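Local structure of hypothetical protein Aq_1549 (Aquifex aeolicus, 2E8E) at residues 43-48 with 108-113; 52-57 with 95-100; 65-70 with 86-91; 81-86 with 120-125; 91-96 with 126-131. The protein is of unknown function but, as an OsmC family member, probably acts as a cysteine-dependent peroxiredoxin that reduces peroxides. All coordinates share one frame; numbering follows the deposited sequence.

Contact 1 (43-48 with 108-113)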
# COMPACT_ATOMS: atom_id res chain seq x y z
N GLY A 43 5.58 -5.82 -0.64
CA GLY A 43 6.01 -7.11 -1.14
C GLY A 43 6.06 -7.22 -2.65
O GLY A 43 7.02 -7.76 -3.20
N SER A 44 5.03 -6.71 -3.32
CA SER A 44 5.00 -6.78 -4.77
C SER A 44 5.99 -5.83 -5.43
O SER A 44 6.63 -6.19 -6.43
CB SER A 44 3.57 -6.52 -5.29
OG SER A 44 3.09 -5.26 -4.88
N CYS A 45 6.14 -4.63 -4.87
CA CYS A 45 7.09 -3.67 -5.43
C CYS A 45 8.49 -4.29 -5.38
O CYS A 45 9.22 -4.29 -6.37
CB CYS A 45 7.09 -2.37 -4.64
SG CYS A 45 8.07 -1.03 -5.38
N SER A 46 8.85 -4.84 -4.22
CA SER A 46 10.16 -5.46 -4.05
C SER A 46 10.28 -6.73 -4.89
O SER A 46 11.32 -7.00 -5.49
CB SER A 46 10.41 -5.80 -2.58
OG SER A 46 11.71 -6.35 -2.39
N GLY A 47 9.19 -7.51 -4.93
CA GLY A 47 9.18 -8.75 -5.69
C GLY A 47 9.47 -8.52 -7.16
O GLY A 47 10.12 -9.34 -7.81
N VAL A 48 8.96 -7.42 -7.70
CA VAL A 48 9.19 -7.09 -9.10
C VAL A 48 10.70 -6.89 -9.32
O VAL A 48 11.26 -7.35 -10.31
CB VAL A 48 8.42 -5.81 -9.50
CG1 VAL A 48 8.86 -5.33 -10.88
CG2 VAL A 48 6.93 -6.09 -9.49
N LYS A 108 17.93 0.10 -2.86
CA LYS A 108 17.97 1.06 -3.96
C LYS A 108 16.75 1.18 -4.86
O LYS A 108 16.33 2.29 -5.19
CB LYS A 108 19.20 0.79 -4.83
CG LYS A 108 19.27 1.65 -6.09
CD LYS A 108 20.58 1.44 -6.84
CE LYS A 108 20.66 2.38 -8.04
NZ LYS A 108 21.97 2.25 -8.76
N TYR A 109 16.18 0.05 -5.27
CA TYR A 109 15.06 0.08 -6.20
C TYR A 109 13.62 0.13 -5.68
O TYR A 109 12.77 0.76 -6.30
CB TYR A 109 15.17 -1.10 -7.15
CG TYR A 109 16.39 -1.03 -8.05
CD1 TYR A 109 16.47 -0.08 -9.06
CD2 TYR A 109 17.47 -1.89 -7.87
CE1 TYR A 109 17.60 0.01 -9.88
CE2 TYR A 109 18.60 -1.81 -8.67
CZ TYR A 109 18.65 -0.86 -9.68
OH TYR A 109 19.77 -0.77 -10.48
N CYS A 110 13.35 -0.52 -4.55
CA CYS A 110 11.98 -0.56 -4.05
C CYS A 110 11.45 0.79 -3.56
O CYS A 110 11.79 1.25 -2.47
CB CYS A 110 11.87 -1.59 -2.93
SG CYS A 110 10.14 -1.95 -2.52
N SER A 111 10.58 1.39 -4.37
CA SER A 111 10.00 2.69 -4.05
C SER A 111 9.08 2.68 -2.83
O SER A 111 9.18 3.54 -1.97
CB SER A 111 9.24 3.24 -5.26
OG SER A 111 10.11 3.46 -6.36
N VAL A 112 8.18 1.70 -2.77
CA VAL A 112 7.25 1.61 -1.65
C VAL A 112 7.99 1.43 -0.33
O VAL A 112 7.73 2.15 0.64
CB VAL A 112 6.25 0.44 -1.84
CG1 VAL A 112 5.32 0.34 -0.63
CG2 VAL A 112 5.44 0.63 -3.12
N LEU A 113 8.92 0.49 -0.29
CA LEU A 113 9.67 0.23 0.94
C LEU A 113 10.49 1.44 1.39
O LEU A 113 10.60 1.71 2.59
CB LEU A 113 10.61 -0.97 0.74
CG LEU A 113 11.36 -1.44 1.99
CD1 LEU A 113 10.36 -1.84 3.07
CD2 LEU A 113 12.26 -2.61 1.64
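Sulfur meets sulfur where helix 34-56 faces the break between helices 95-109 and 111-116. Cys45 SG and Cys110 SG are 3.6 Å apart, far beyond a covalent S-S bond, as befits the reduced form. Each SG is anti to its own backbone N (chi1 -172° and -167°), which turns the two tips together. Cys45 SG also rests 3.6 Å from Ser111 N, and Cys110 SG sits 3.9 Å from Ser46 CB.

The hydrogen bond to sulfur is local: Leu113 N donates to Cys110 SG over 3.5 Å (N-H...S angle 157°), making Cys110 the N-cap of helix 111-116. That bond and the helix N terminus could favour the thiolate of Cys110.

Apolar packing adds Cys45 CB on Val112 CG2 at 3.7 Å. The neighbouring hydroxyls bond to residues beyond the two segments: Ser46 OG to Tyr87 OH and Ser105 OG, Ser111 OG to Arg72 of the second subunit, whose Pro34 packs on Cys45.

Cys45 and Cys110 form a disulfide in another structure of this protein, and such a cysteine pair beside the dimer interface is typical of the OsmC family redox site.

Contact 2 (52-57 with 95-100)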
# COMPACT_ATOMS: atom_id res chain seq x y z
N HIS A 52 13.21 -9.38 -11.68
CA HIS A 52 14.04 -8.84 -12.75
C HIS A 52 15.53 -9.04 -12.53
O HIS A 52 16.26 -9.35 -13.47
CB HIS A 52 13.76 -7.35 -12.94
CG HIS A 52 12.41 -7.06 -13.53
ND1 HIS A 52 11.95 -7.70 -14.66
CD2 HIS A 52 11.44 -6.20 -13.16
CE1 HIS A 52 10.75 -7.25 -14.96
NE2 HIS A 52 10.41 -6.34 -14.07
N ILE A 53 15.99 -8.86 -11.30
CA ILE A 53 17.41 -9.03 -11.00
C ILE A 53 17.83 -10.49 -11.10
O ILE A 53 18.86 -10.80 -11.71
CB ILE A 53 17.74 -8.48 -9.59
CG1 ILE A 53 17.55 -6.96 -9.59
CG2 ILE A 53 19.17 -8.85 -9.21
CD1 ILE A 53 17.63 -6.32 -8.21
N LEU A 54 17.03 -11.39 -10.54
CA LEU A 54 17.33 -12.82 -10.61
C LEU A 54 17.41 -13.25 -12.07
O LEU A 54 18.26 -14.06 -12.45
CB LEU A 54 16.27 -13.64 -9.88
CG LEU A 54 16.28 -13.57 -8.36
CD1 LEU A 54 15.21 -14.50 -7.79
CD2 LEU A 54 17.65 -13.98 -7.84
N LYS A 55 16.50 -12.71 -12.89
CA LYS A 55 16.46 -13.02 -14.31
C LYS A 55 17.74 -12.51 -14.97
O LYS A 55 18.38 -13.22 -15.76
CB LYS A 55 15.23 -12.37 -14.95
CG LYS A 55 15.09 -12.58 -16.45
CD LYS A 55 13.72 -12.07 -16.91
CE LYS A 55 13.57 -12.14 -18.43
NZ LYS A 55 14.45 -11.15 -19.12
N LYS A 56 18.11 -11.28 -14.64
CA LYS A 56 19.32 -10.67 -15.19
C LYS A 56 20.56 -11.46 -14.77
O LYS A 56 21.52 -11.56 -15.53
CB LYS A 56 19.44 -9.22 -14.71
CG LYS A 56 20.56 -8.43 -15.36
CD LYS A 56 20.58 -6.99 -14.86
CE LYS A 56 21.67 -6.18 -15.55
NZ LYS A 56 23.02 -6.76 -15.33
N LYS A 57 20.53 -12.02 -13.57
CA LYS A 57 21.67 -12.79 -13.07
C LYS A 57 21.64 -14.25 -13.52
O LYS A 57 22.31 -15.11 -12.94
CB LYS A 57 21.75 -12.69 -11.55
CG LYS A 57 22.15 -11.29 -11.08
CD LYS A 57 22.41 -11.23 -9.58
CE LYS A 57 22.82 -9.83 -9.17
NZ LYS A 57 23.99 -9.34 -9.95
N GLU A 95 22.14 -18.81 -3.66
CA GLU A 95 21.87 -17.94 -2.52
C GLU A 95 22.52 -16.56 -2.72
O GLU A 95 21.95 -15.55 -2.31
CB GLU A 95 22.38 -18.61 -1.24
CG GLU A 95 21.94 -17.95 0.06
CD GLU A 95 22.96 -16.96 0.59
OE1 GLU A 95 24.15 -17.33 0.67
OE2 GLU A 95 22.57 -15.82 0.93
N LYS A 96 23.69 -16.53 -3.35
CA LYS A 96 24.39 -15.27 -3.59
C LYS A 96 23.61 -14.35 -4.52
O LYS A 96 23.61 -13.13 -4.35
CB LYS A 96 25.77 -15.53 -4.20
CG LYS A 96 25.72 -16.16 -5.58
CD LYS A 96 27.10 -16.21 -6.22
CE LYS A 96 27.03 -16.87 -7.59
NZ LYS A 96 26.00 -16.24 -8.47
N ALA A 97 22.95 -14.94 -5.52
CA ALA A 97 22.16 -14.16 -6.47
C ALA A 97 20.92 -13.61 -5.78
O ALA A 97 20.55 -12.46 -6.00
CB ALA A 97 21.77 -15.03 -7.66
N LEU A 98 20.28 -14.43 -4.96
CA LEU A 98 19.08 -13.99 -4.25
C LEU A 98 19.45 -12.87 -3.28
O LEU A 98 18.74 -11.87 -3.17
CB LEU A 98 18.42 -15.14 -3.49
CG LEU A 98 17.18 -14.73 -2.69
CD1 LEU A 98 16.14 -14.13 -3.63
CD2 LEU A 98 16.60 -15.93 -1.95
N GLU A 99 20.57 -13.04 -2.58
CA GLU A 99 21.01 -12.01 -1.64
C GLU A 99 21.23 -10.67 -2.35
O GLU A 99 20.81 -9.62 -1.86
CB GLU A 99 22.30 -12.44 -0.93
CG GLU A 99 22.96 -11.32 -0.13
CD GLU A 99 24.10 -11.80 0.75
OE1 GLU A 99 24.78 -12.78 0.37
OE2 GLU A 99 24.33 -11.19 1.81
N GLN A 100 21.89 -10.71 -3.51
CA GLN A 100 22.14 -9.49 -4.26
C GLN A 100 20.84 -8.84 -4.73
O GLN A 100 20.70 -7.62 -4.71
CB GLN A 100 23.01 -9.78 -5.49
CG GLN A 100 24.45 -10.13 -5.18
CD GLN A 100 25.27 -10.34 -6.43
OE1 GLN A 100 25.40 -9.43 -7.26
NE2 GLN A 100 25.83 -11.53 -6.59
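Leu54, Lys57 and Gln100 all set CG anti to the carbonyl carbon and beside the backbone N, the torsion that starts each side chain on its way into this helix-helix seam. Leu54 does so with chi1 -73°, bringing its branched end closer to 95-100 than its CB direction alone would. Lys57 runs extended until chi4 (-55°), where the chain bends and turns NZ to the partner helix.

Leu54 CD2 is the central apolar probe: it lies over the backbone, 3.8 Å from Ala97 O and 3.9 Å from Leu98 CA, with Ala97 CB beside it at 4.3 Å. The tips of the two leucines meet as Leu54 CD1 and Leu98 CD1, also 4.3 Å apart. Nearer the solvent, Lys57 and Gln100 cross at about a right angle. Lys57 NZ donates to Gln100 OE1 over 3.0 Å, coming from above the amide plane (53° out of it) and not along a lone pair, while Lys57 CE packs on Gln100 CB at 3.7 Å.

The seam ties the C-terminal end of helix 34-56 to the first turns of helix 95-109. Beneath it, Leu54 reaches Val61 and Ile64 of strand 60-72, and Leu98 rests on Trp126 and Val128 of strand 121-130.

Contact 3 (65-70 with 86-91)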
# COMPACT_ATOMS: atom_id res chain seq x y z
N LYS A 65 8.44 -16.71 -3.44
CA LYS A 65 7.44 -16.53 -2.40
C LYS A 65 7.94 -15.46 -1.44
O LYS A 65 9.11 -15.47 -1.04
CB LYS A 65 7.21 -17.84 -1.64
CG LYS A 65 6.67 -18.97 -2.50
CD LYS A 65 6.44 -20.22 -1.67
CE LYS A 65 5.85 -21.35 -2.51
NZ LYS A 65 5.67 -22.59 -1.71
N ILE A 66 7.07 -14.53 -1.07
CA ILE A 66 7.46 -13.47 -0.16
C ILE A 66 6.47 -13.43 1.00
O ILE A 66 5.26 -13.32 0.79
CB ILE A 66 7.49 -12.11 -0.86
CG1 ILE A 66 8.35 -12.20 -2.13
CG2 ILE A 66 8.08 -11.06 0.07
CD1 ILE A 66 8.37 -10.93 -2.96
N PHE A 67 6.99 -13.52 2.21
CA PHE A 67 6.17 -13.51 3.40
C PHE A 67 6.42 -12.24 4.20
O PHE A 67 7.55 -11.96 4.58
CB PHE A 67 6.50 -14.73 4.26
CG PHE A 67 6.33 -16.03 3.52
CD1 PHE A 67 5.08 -16.64 3.44
CD2 PHE A 67 7.40 -16.61 2.86
CE1 PHE A 67 4.91 -17.81 2.70
CE2 PHE A 67 7.24 -17.78 2.12
CZ PHE A 67 5.99 -18.38 2.04
N LEU A 68 5.37 -11.47 4.43
CA LEU A 68 5.51 -10.24 5.20
C LEU A 68 4.68 -10.29 6.46
O LEU A 68 3.52 -10.71 6.45
CB LEU A 68 5.09 -9.03 4.36
CG LEU A 68 5.91 -8.78 3.10
CD1 LEU A 68 5.22 -9.41 1.89
CD2 LEU A 68 6.08 -7.28 2.89
N LYS A 69 5.28 -9.88 7.57
CA LYS A 69 4.60 -9.85 8.85
C LYS A 69 4.84 -8.50 9.49
O LYS A 69 5.98 -8.09 9.68
CB LYS A 69 5.12 -10.95 9.77
CG LYS A 69 4.53 -10.89 11.17
CD LYS A 69 5.05 -12.00 12.07
CE LYS A 69 4.71 -13.37 11.51
NZ LYS A 69 5.11 -14.47 12.43
N GLY A 70 3.76 -7.80 9.82
CA GLY A 70 3.90 -6.50 10.44
C GLY A 70 3.29 -6.47 11.83
O GLY A 70 2.22 -7.02 12.04
N LYS A 86 10.41 -12.04 4.37
CA LYS A 86 11.20 -13.22 4.06
C LYS A 86 11.01 -13.57 2.59
O LYS A 86 9.88 -13.77 2.13
CB LYS A 86 10.76 -14.40 4.93
CG LYS A 86 11.53 -15.68 4.66
CD LYS A 86 11.02 -16.81 5.55
CE LYS A 86 11.77 -18.10 5.28
NZ LYS A 86 13.24 -17.93 5.50
N TYR A 87 12.11 -13.63 1.85
CA TYR A 87 12.07 -13.96 0.43
C TYR A 87 12.52 -15.41 0.24
O TYR A 87 13.57 -15.80 0.75
CB TYR A 87 13.03 -13.07 -0.36
CG TYR A 87 12.76 -11.59 -0.27
CD1 TYR A 87 12.03 -10.93 -1.25
CD2 TYR A 87 13.25 -10.84 0.80
CE1 TYR A 87 11.81 -9.56 -1.19
CE2 TYR A 87 13.03 -9.47 0.87
CZ TYR A 87 12.31 -8.83 -0.12
OH TYR A 87 12.11 -7.47 -0.06
N VAL A 88 11.73 -16.18 -0.49
CA VAL A 88 12.08 -17.57 -0.77
C VAL A 88 12.10 -17.76 -2.28
O VAL A 88 11.07 -17.64 -2.94
CB VAL A 88 11.06 -18.56 -0.15
CG1 VAL A 88 11.42 -19.99 -0.53
CG2 VAL A 88 11.04 -18.41 1.37
N ALA A 89 13.28 -18.04 -2.83
CA ALA A 89 13.40 -18.26 -4.26
C ALA A 89 13.44 -19.76 -4.47
O ALA A 89 14.18 -20.47 -3.79
CB ALA A 89 14.67 -17.61 -4.81
N VAL A 90 12.64 -20.25 -5.41
CA VAL A 90 12.57 -21.68 -5.70
C VAL A 90 13.04 -21.96 -7.11
O VAL A 90 12.57 -21.34 -8.06
CB VAL A 90 11.11 -22.19 -5.56
CG1 VAL A 90 11.04 -23.69 -5.80
CG2 VAL A 90 10.56 -21.84 -4.18
N GLY A 91 13.98 -22.90 -7.25
CA GLY A 91 14.50 -23.24 -8.56
C GLY A 91 16.01 -23.41 -8.52
O GLY A 91 16.57 -23.72 -7.48
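Strands 65-70 and 86-90 run antiparallel (167° between their directions), with Lys65-Val88 and Phe67-Lys86 as hydrogen-bonded pairs, each closed by bonds in both directions (Lys65 N to Val88 O 2.8 Å, Phe67 N to Lys86 O 2.9 Å), around the non-hydrogen-bonded pair Ile66-Tyr87, where Ile66 CA lies 3.3 Å from Lys86 O in a CA-H...O contact.

Ile66 and Tyr87 share one face, side by side and pointing the same way. Both have the first side-chain branch beside the backbone N (chi1 -52° for CG1 of Ile66, -59° for Tyr87), so Ile66 CG1 and CD1 each come to 4.0 Å from Tyr87 CD1. On the other face Phe67 crosses Val88 obliquely, and Val88 CG2 meets the ring edge in its plane, 3.9 Å from Phe67 CE2. Lys86, straight until it bends at chi4, carries NZ away to a salt bridge with Glu127.

Helices 34-56 and 95-109 cover the Ile66-Tyr87 face, Tyr87 packing on Val50 of the first and on Val102 and Thr106 of the second. Strand 121-130 flanks 86-90, and a strand of the second subunit pairs antiparallel with 65-70, carrying the sheet across the dimer interface.

Contact 4 (81-86 with 120-125)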
# COMPACT_ATOMS: atom_id res chain seq x y z
N GLU A 81 5.47 -1.10 13.84
CA GLU A 81 6.71 -0.77 14.53
C GLU A 81 7.79 -1.69 13.99
O GLU A 81 8.99 -1.40 14.09
CB GLU A 81 6.57 -0.98 16.04
CG GLU A 81 5.42 -0.20 16.66
CD GLU A 81 5.77 0.35 18.04
OE1 GLU A 81 6.24 -0.42 18.90
OE2 GLU A 81 5.56 1.57 18.25
N GLU A 82 7.36 -2.79 13.39
CA GLU A 82 8.28 -3.77 12.84
C GLU A 82 7.65 -4.45 11.63
O GLU A 82 6.45 -4.73 11.62
CB GLU A 82 8.62 -4.82 13.90
CG GLU A 82 9.29 -6.07 13.36
CD GLU A 82 9.49 -7.14 14.44
OE1 GLU A 82 9.30 -8.33 14.13
OE2 GLU A 82 9.84 -6.78 15.58
N ILE A 83 8.46 -4.68 10.60
CA ILE A 83 7.99 -5.37 9.41
C ILE A 83 9.04 -6.41 9.06
O ILE A 83 10.20 -6.07 8.84
CB ILE A 83 7.83 -4.43 8.19
CG1 ILE A 83 6.79 -3.35 8.49
CG2 ILE A 83 7.40 -5.25 6.97
CD1 ILE A 83 6.54 -2.41 7.33
N GLU A 84 8.63 -7.68 9.04
CA GLU A 84 9.53 -8.76 8.70
C GLU A 84 9.22 -9.20 7.29
O GLU A 84 8.05 -9.42 6.95
CB GLU A 84 9.34 -9.96 9.63
CG GLU A 84 9.75 -9.74 11.07
CD GLU A 84 9.63 -11.01 11.88
OE1 GLU A 84 10.30 -12.00 11.53
OE2 GLU A 84 8.86 -11.02 12.87
N ILE A 85 10.25 -9.33 6.46
CA ILE A 85 10.05 -9.76 5.09
C ILE A 85 10.98 -10.92 4.82
O ILE A 85 12.19 -10.81 5.02
CB ILE A 85 10.36 -8.65 4.07
CG1 ILE A 85 9.58 -7.38 4.40
CG2 ILE A 85 10.01 -9.12 2.67
CD1 ILE A 85 9.86 -6.21 3.48
N LYS A 86 10.41 -12.04 4.37
CA LYS A 86 11.20 -13.22 4.06
C LYS A 86 11.01 -13.57 2.59
O LYS A 86 9.88 -13.77 2.13
CB LYS A 86 10.76 -14.40 4.93
CG LYS A 86 11.53 -15.68 4.66
CD LYS A 86 11.02 -16.81 5.55
CE LYS A 86 11.77 -18.10 5.28
NZ LYS A 86 13.24 -17.93 5.50
N THR A 120 9.87 2.56 10.57
CA THR A 120 9.73 1.21 11.12
C THR A 120 11.04 0.41 11.18
O THR A 120 12.03 0.77 10.54
CB THR A 120 8.70 0.40 10.30
OG1 THR A 120 8.36 -0.80 10.99
CG2 THR A 120 9.28 0.04 8.94
N ASN A 121 11.04 -0.67 11.96
CA ASN A 121 12.21 -1.53 12.07
C ASN A 121 12.02 -2.65 11.06
O ASN A 121 11.10 -3.46 11.17
CB ASN A 121 12.35 -2.12 13.47
CG ASN A 121 13.46 -3.16 13.56
OD1 ASN A 121 14.45 -3.10 12.82
ND2 ASN A 121 13.31 -4.11 14.48
N LEU A 122 12.90 -2.69 10.06
CA LEU A 122 12.81 -3.68 9.00
C LEU A 122 13.72 -4.88 9.25
O LEU A 122 14.92 -4.72 9.51
CB LEU A 122 13.16 -3.02 7.67
CG LEU A 122 12.95 -3.77 6.36
CD1 LEU A 122 11.49 -4.18 6.22
CD2 LEU A 122 13.36 -2.87 5.21
N LYS A 123 13.15 -6.08 9.19
CA LYS A 123 13.91 -7.31 9.38
C LYS A 123 13.76 -8.13 8.11
O LYS A 123 12.69 -8.67 7.81
CB LYS A 123 13.38 -8.07 10.60
CG LYS A 123 13.46 -7.25 11.89
CD LYS A 123 13.45 -8.11 13.14
CE LYS A 123 12.18 -8.92 13.30
NZ LYS A 123 12.18 -9.66 14.60
N ILE A 124 14.85 -8.22 7.35
CA ILE A 124 14.86 -8.94 6.08
C ILE A 124 15.64 -10.24 6.13
O ILE A 124 16.73 -10.31 6.71
CB ILE A 124 15.45 -8.04 4.98
CG1 ILE A 124 14.62 -6.76 4.88
CG2 ILE A 124 15.48 -8.77 3.66
CD1 ILE A 124 15.22 -5.71 3.97
N SER A 125 15.09 -11.28 5.51
CA SER A 125 15.73 -12.58 5.44
C SER A 125 15.40 -13.23 4.11
O SER A 125 14.45 -12.83 3.44
CB SER A 125 15.26 -13.48 6.58
OG SER A 125 13.88 -13.76 6.47
O HOH W 1 11.32 -4.59 16.61
O HOH W 2 12.62 -11.85 7.78
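A beta-alpha-beta crossover through helices 95-109 and 111-116 ends here, laying strand 121-125 parallel to strand 82-86 (13° between their directions). Five backbone bonds weave the pair together, Ile83 and Ile85 each donating from N and accepting at O. Lys123 N to Ile83 O (3.0 Å) is nearly straight, at 172°, whereas Asn121 N approaches Glu81 O from 45° above the carbonyl plane, where Glu81 and Glu82 form a classic bulge opposite Lys71.

On one face Lys123, bent at chi3, lifts its amine between two carboxylates. NZ is 3.2 Å from Glu82 OE1, and a long 4.0 Å from Glu84 OE2, whose closer ion pair is with Lys71. Lys123 CE also packs on Glu84 CG at 3.4 Å. The two lysines would offset the repulsion of the neighbouring acids. One water bridges Glu82 OE2 and Asn121 ND2; another joins Ile85 O (3.0 Å) to Ser125 OG.

The opposite face is aliphatic: Leu122 CD1 reaches across to Ile85 CD1 at 3.8 Å, and just before the strand Thr120 CG2 touches Ile83 CD1 at 4.0 Å. Ile83 and Ile85 press on helix 34-56, Ile124 on helix 95-109. The arrangement is that of the parallel strand pair of a beta-alpha-beta unit, one face covered by helices and the other charged and hydrated.

Contact 5 (91-96 with 126-131)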
# COMPACT_ATOMS: atom_id res chain seq x y z
N GLY A 91 13.98 -22.90 -7.25
CA GLY A 91 14.50 -23.24 -8.56
C GLY A 91 16.01 -23.41 -8.52
O GLY A 91 16.57 -23.72 -7.48
N LYS A 92 16.66 -23.22 -9.66
CA LYS A 92 18.11 -23.31 -9.71
C LYS A 92 18.59 -21.89 -9.44
O LYS A 92 19.00 -21.18 -10.36
CB LYS A 92 18.59 -23.78 -11.09
CG LYS A 92 18.13 -25.19 -11.47
CD LYS A 92 18.59 -25.53 -12.88
CE LYS A 92 18.06 -26.88 -13.36
NZ LYS A 92 18.64 -28.02 -12.61
N VAL A 93 18.51 -21.49 -8.18
CA VAL A 93 18.90 -20.15 -7.77
C VAL A 93 19.99 -20.21 -6.71
O VAL A 93 19.86 -20.91 -5.71
CB VAL A 93 17.69 -19.38 -7.18
CG1 VAL A 93 18.06 -17.94 -6.90
CG2 VAL A 93 16.51 -19.46 -8.14
N GLU A 94 21.07 -19.48 -6.94
CA GLU A 94 22.18 -19.45 -5.99
C GLU A 94 21.87 -18.43 -4.90
O GLU A 94 21.39 -17.34 -5.18
CB GLU A 94 23.47 -19.08 -6.72
CG GLU A 94 23.80 -20.05 -7.84
CD GLU A 94 24.90 -19.55 -8.74
OE1 GLU A 94 26.06 -19.44 -8.27
OE2 GLU A 94 24.61 -19.25 -9.91
N GLU A 95 22.14 -18.81 -3.66
CA GLU A 95 21.87 -17.94 -2.52
C GLU A 95 22.52 -16.56 -2.72
O GLU A 95 21.95 -15.55 -2.31
CB GLU A 95 22.38 -18.61 -1.24
CG GLU A 95 21.94 -17.95 0.06
CD GLU A 95 22.96 -16.96 0.59
OE1 GLU A 95 24.15 -17.33 0.67
OE2 GLU A 95 22.57 -15.82 0.93
N LYS A 96 23.69 -16.53 -3.35
CA LYS A 96 24.39 -15.27 -3.59
C LYS A 96 23.61 -14.35 -4.52
O LYS A 96 23.61 -13.13 -4.35
CB LYS A 96 25.77 -15.53 -4.20
CG LYS A 96 25.72 -16.16 -5.58
CD LYS A 96 27.10 -16.21 -6.22
CE LYS A 96 27.03 -16.87 -7.59
NZ LYS A 96 26.00 -16.24 -8.47
N TRP A 126 16.17 -14.23 3.73
CA TRP A 126 15.92 -14.90 2.46
C TRP A 126 16.49 -16.30 2.49
O TRP A 126 17.32 -16.63 3.34
CB TRP A 126 16.53 -14.11 1.31
CG TRP A 126 18.01 -13.94 1.44
CD1 TRP A 126 18.98 -14.82 1.05
CD2 TRP A 126 18.69 -12.84 2.06
NE1 TRP A 126 20.22 -14.34 1.39
CE2 TRP A 126 20.08 -13.13 2.01
CE3 TRP A 126 18.27 -11.65 2.66
CZ2 TRP A 126 21.04 -12.26 2.54
CZ3 TRP A 126 19.23 -10.79 3.18
CH2 TRP A 126 20.60 -11.10 3.12
N GLU A 127 16.05 -17.13 1.55
CA GLU A 127 16.54 -18.49 1.46
C GLU A 127 16.20 -19.06 0.10
O GLU A 127 15.24 -18.63 -0.55
CB GLU A 127 15.92 -19.36 2.55
CG GLU A 127 14.44 -19.63 2.39
CD GLU A 127 13.89 -20.57 3.45
OE1 GLU A 127 13.92 -20.19 4.64
OE2 GLU A 127 13.45 -21.68 3.10
N VAL A 128 17.00 -20.02 -0.34
CA VAL A 128 16.77 -20.65 -1.62
C VAL A 128 16.39 -22.10 -1.42
O VAL A 128 16.87 -22.77 -0.50
CB VAL A 128 18.03 -20.60 -2.51
CG1 VAL A 128 17.82 -21.45 -3.75
CG2 VAL A 128 18.34 -19.16 -2.90
N LYS A 129 15.49 -22.57 -2.27
CA LYS A 129 15.06 -23.95 -2.26
C LYS A 129 15.46 -24.42 -3.64
O LYS A 129 14.82 -24.09 -4.64
CB LYS A 129 13.54 -24.05 -2.07
CG LYS A 129 13.11 -24.08 -0.61
CD LYS A 129 13.58 -25.37 0.07
CE LYS A 129 13.14 -25.43 1.52
NZ LYS A 129 13.57 -26.71 2.17
N TRP A 130 16.56 -25.17 -3.71
CA TRP A 130 17.04 -25.66 -4.98
C TRP A 130 16.13 -26.73 -5.53
O TRP A 130 16.00 -27.82 -4.95
CB TRP A 130 18.47 -26.19 -4.84
CG TRP A 130 19.10 -26.45 -6.15
CD1 TRP A 130 18.98 -27.57 -6.93
CD2 TRP A 130 19.92 -25.54 -6.89
NE1 TRP A 130 19.67 -27.41 -8.10
CE2 TRP A 130 20.26 -26.18 -8.11
CE3 TRP A 130 20.41 -24.25 -6.65
CZ2 TRP A 130 21.06 -25.56 -9.08
CZ3 TRP A 130 21.20 -23.64 -7.61
CH2 TRP A 130 21.52 -24.30 -8.81
N GLU A 131 15.51 -26.43 -6.67
CA GLU A 131 14.59 -27.37 -7.29
C GLU A 131 14.70 -27.39 -8.81
O GLU A 131 15.02 -26.39 -9.44
CB GLU A 131 13.14 -27.01 -6.92
CG GLU A 131 12.80 -27.24 -5.47
CD GLU A 131 11.31 -27.28 -5.23
OE1 GLU A 131 10.57 -27.67 -6.17
OE2 GLU A 131 10.87 -26.93 -4.11
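Trp130 folds its indole back over the start of 91-96, with CG anti to its backbone N (chi1 -168°). Its CB is 4.1 Å from Gly91 O, and the same oxygen lies over one ring face nearer CG and CD2. Farther out, CZ3 comes to 3.5 Å from Val93 N, while CZ2 is 3.6 Å from Lys92 CB. At the tip, CH2 lies 3.7 Å from both Lys92 CA and Lys92 CB. Lys92 CA stands over the six-membered ring, only 8° off its normal, in a CH-pi contact.

Backbone bonds fix the corner beneath: Gly91 N donates to Lys129 O, nearly along the C=O axis, and Glu131 N to Gly91 O from above the carbonyl plane. Lys92 centres an inverse gamma turn there, and farther along Glu95 CA packs on Val128 CG2 at 3.8 Å.

At the far end Trp126 NE1 gives Glu95 OE2 a short, straight bond (2.8 Å, 173°). The carboxylate is almost coplanar with the indole and accepts through its anti lone pair.

Trp130 thus covers the turn, with one CH-pi contact from Lys92 CA, while Trp126 tethers the first helical residue by its N-H; that in-plane donor would favour an ionised Glu95.

From the N terminus, helix 34-56 opens contact 1 and then, near its end, contact 2; strand 60-72 opens contact 3. Contact 3 closes first, as a hairpin with strand 80-90, nested inside contact 2, which is itself nested inside contact 1. Contact 4 opens on strand 80-90 before any of these has closed and so crosses all three. Contact 5 opens at Gly91, the last residue of contact 3, and shares Glu95 and Lys96 with contact 2; it crosses contacts 1 and 4. Strand 121-130 closes contacts 4 and 5. Contacts 3 and 4 knit the sheet, contact 5 anchors the corner and helix start to its edge strand, contacts 1 and 2 join the helices over it, and contact 1 touches contact 3.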